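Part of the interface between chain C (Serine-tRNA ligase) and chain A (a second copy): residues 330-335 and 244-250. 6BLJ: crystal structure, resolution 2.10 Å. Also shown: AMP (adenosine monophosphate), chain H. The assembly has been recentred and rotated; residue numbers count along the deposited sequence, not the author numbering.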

# COMPACT_ATOMS: atom_id res chain seq x y z
N VAL C 330 -19.16 22.59 -0.46
CA VAL C 330 -17.79 22.11 -0.41
C VAL C 330 -17.81 20.58 -0.31
O VAL C 330 -18.86 19.95 -0.19
CB VAL C 330 -17.01 22.74 0.76
CG1 VAL C 330 -16.74 24.23 0.47
CG2 VAL C 330 -17.78 22.59 2.08
N HIS C 331 -16.61 19.98 -0.36
CA HIS C 331 -16.44 18.54 -0.17
C HIS C 331 -16.25 18.15 1.29
O HIS C 331 -16.28 16.96 1.61
CB HIS C 331 -15.22 18.02 -0.95
CG HIS C 331 -15.27 18.27 -2.43
ND1 HIS C 331 -16.25 17.73 -3.24
CD2 HIS C 331 -14.44 18.95 -3.24
CE1 HIS C 331 -16.03 18.09 -4.49
NE2 HIS C 331 -14.94 18.83 -4.52
N GLN C 332 -16.02 19.12 2.17
CA GLN C 332 -15.65 18.84 3.55
C GLN C 332 -16.26 19.91 4.44
O GLN C 332 -15.98 21.09 4.24
CB GLN C 332 -14.13 18.82 3.69
CG GLN C 332 -13.61 18.69 5.11
CD GLN C 332 -12.12 19.00 5.19
OE1 GLN C 332 -11.34 18.52 4.37
NE2 GLN C 332 -11.72 19.83 6.16
N PHE C 333 -17.08 19.50 5.41
CA PHE C 333 -17.71 20.45 6.33
C PHE C 333 -18.14 19.70 7.60
O PHE C 333 -18.37 18.49 7.58
CB PHE C 333 -18.92 21.16 5.68
CG PHE C 333 -20.04 20.22 5.22
CD1 PHE C 333 -19.98 19.60 3.98
CD2 PHE C 333 -21.16 19.99 6.03
CE1 PHE C 333 -21.00 18.74 3.55
CE2 PHE C 333 -22.20 19.13 5.62
CZ PHE C 333 -22.12 18.50 4.36
N GLU C 334 -18.24 20.45 8.71
CA GLU C 334 -18.76 19.88 9.95
C GLU C 334 -20.26 20.09 10.03
O GLU C 334 -20.79 21.09 9.55
CB GLU C 334 -18.09 20.50 11.18
CG GLU C 334 -16.67 20.03 11.43
CD GLU C 334 -15.69 20.60 10.40
OE1 GLU C 334 -15.65 21.84 10.23
OE2 GLU C 334 -14.99 19.81 9.73
N LYS C 335 -20.95 19.12 10.65
CA LYS C 335 -22.41 19.16 10.74
C LYS C 335 -22.85 18.58 12.07
O LYS C 335 -22.35 17.54 12.48
CB LYS C 335 -23.08 18.39 9.58
CG LYS C 335 -24.61 18.42 9.65
CD LYS C 335 -25.29 17.98 8.33
CE LYS C 335 -24.91 16.58 7.93
NZ LYS C 335 -25.18 15.59 9.04
P AMP H . -28.49 16.74 3.06
O1P AMP H . -29.98 16.81 3.32
O2P AMP H . -28.24 16.76 1.58
O3P AMP H . -27.84 15.68 3.88
O5' AMP H . -27.90 18.14 3.54
C5' AMP H . -28.02 18.59 4.88
C4' AMP H . -27.42 19.96 5.03
O4' AMP H . -25.97 19.86 4.94
C3' AMP H . -27.78 20.98 3.95
O3' AMP H . -29.04 21.61 4.17
C2' AMP H . -26.60 21.94 4.00
O2' AMP H . -26.74 22.82 5.11
C1' AMP H . -25.44 20.99 4.29
N9 AMP H . -24.75 20.56 3.07
C8 AMP H . -25.14 19.56 2.21
N7 AMP H . -24.32 19.36 1.21
C5 AMP H . -23.31 20.29 1.43
C6 AMP H . -22.11 20.56 0.75
N6 AMP H . -21.67 19.86 -0.31
N1 AMP H . -21.33 21.56 1.22
C2 AMP H . -21.73 22.23 2.31
N3 AMP H . -22.82 22.04 3.06
C4 AMP H . -23.57 21.05 2.56
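Chain A 244-250: IYTPFFM

One side chain, Gln332(C), carries three of the four hydrogen bonds in this contact, using both ends of its amide. Its chi1 and chi2 are both t (173° and -167°), so the side chain is extended through CG and CD. Gln332(C) NE2 donates to Tyr245(A) OH at 2.9 Å (N-H...O angle 173°) and to Thr246(A) O at 3.2 Å (156°), while Gln332(C) OE1 accepts from Phe248(A) N at 2.8 Å (165°). The amide thus spans the backbone on both sides of Pro247(A), whose CA lies 7.6 Å from that of Gln332(C), the nearest CA pair.

Chain A leaves a strand at Tyr245(A), passes through a loop at 246-248, where Phe248(A) (phi/psi -93/-5) breaks the extended run, and enters a second strand at Phe249(A) (-105/147). End to end, this segment runs 138° from the direction of chain C's 331-334, closer to antiparallel than parallel.

The fourth bond extends the polar chain: Tyr245(A) OH donates to Glu334(C) OE2 at 2.5 Å, while accepting from Gln332(C) NE2. Glu334(C) OE2 lies at the edge of the Tyr245(A) ring, near its plane. Gln332(C) NE2 also lies over one face of Phe248(A), 3.2 Å from its CD1. His331(C) CB sits 4.3 Å from Phe249(A) CE2. Phe333(C) points away, its CZ 3.4 Å from AMP C4.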

# COMPACT_ATOMS: atom_id res chain seq x y z
N ILE A 244 -6.15 28.38 12.14
CA ILE A 244 -6.32 28.01 10.74
C ILE A 244 -6.88 26.59 10.65
O ILE A 244 -6.31 25.65 11.20
CB ILE A 244 -5.01 28.17 9.93
CG1 ILE A 244 -5.21 27.80 8.46
CG2 ILE A 244 -3.84 27.38 10.54
CD1 ILE A 244 -4.00 28.18 7.57
N TYR A 245 -7.99 26.45 9.94
CA TYR A 245 -8.65 25.17 9.68
C TYR A 245 -8.29 24.76 8.25
O TYR A 245 -8.33 25.58 7.34
CB TYR A 245 -10.16 25.33 9.85
CG TYR A 245 -11.02 24.18 9.40
CD1 TYR A 245 -11.42 23.17 10.29
CD2 TYR A 245 -11.47 24.10 8.08
CE1 TYR A 245 -12.23 22.11 9.88
CE2 TYR A 245 -12.26 23.03 7.65
CZ TYR A 245 -12.65 22.04 8.54
OH TYR A 245 -13.46 21.01 8.10
N THR A 246 -7.89 23.50 8.07
CA THR A 246 -7.25 23.05 6.84
C THR A 246 -8.10 22.06 6.05
O THR A 246 -9.03 21.44 6.59
CB THR A 246 -5.91 22.38 7.17
OG1 THR A 246 -6.14 21.10 7.78
CG2 THR A 246 -5.10 23.24 8.13
N PRO A 247 -7.81 21.87 4.75
CA PRO A 247 -8.27 20.65 4.08
C PRO A 247 -7.78 19.44 4.85
O PRO A 247 -6.68 19.44 5.40
CB PRO A 247 -7.61 20.73 2.69
CG PRO A 247 -7.34 22.22 2.47
CD PRO A 247 -6.99 22.72 3.86
N PHE A 248 -8.62 18.42 4.90
CA PHE A 248 -8.20 17.13 5.44
C PHE A 248 -7.70 16.20 4.33
O PHE A 248 -7.25 15.09 4.65
CB PHE A 248 -9.37 16.44 6.20
CG PHE A 248 -9.92 17.24 7.39
CD1 PHE A 248 -9.33 18.42 7.83
CD2 PHE A 248 -11.05 16.78 8.07
CE1 PHE A 248 -9.87 19.15 8.91
CE2 PHE A 248 -11.59 17.50 9.17
CZ PHE A 248 -11.00 18.68 9.59
N PHE A 249 -7.81 16.62 3.06
CA PHE A 249 -7.28 15.99 1.84
C PHE A 249 -6.08 16.76 1.34
O PHE A 249 -6.10 17.99 1.33
CB PHE A 249 -8.21 16.11 0.61
CG PHE A 249 -9.55 15.54 0.75
CD1 PHE A 249 -9.80 14.46 1.56
CD2 PHE A 249 -10.59 16.08 -0.01
CE1 PHE A 249 -11.08 13.93 1.63
CE2 PHE A 249 -11.85 15.56 0.06
CZ PHE A 249 -12.10 14.49 0.88
N MET A 250 -5.12 16.06 0.74
CA MET A 250 -4.09 16.74 -0.04
C MET A 250 -3.83 15.95 -1.32
O MET A 250 -3.86 14.72 -1.30
CB MET A 250 -2.78 16.89 0.75
CG MET A 250 -2.84 17.93 1.84
SD MET A 250 -1.28 18.02 2.74
CE MET A 250 -0.17 18.71 1.51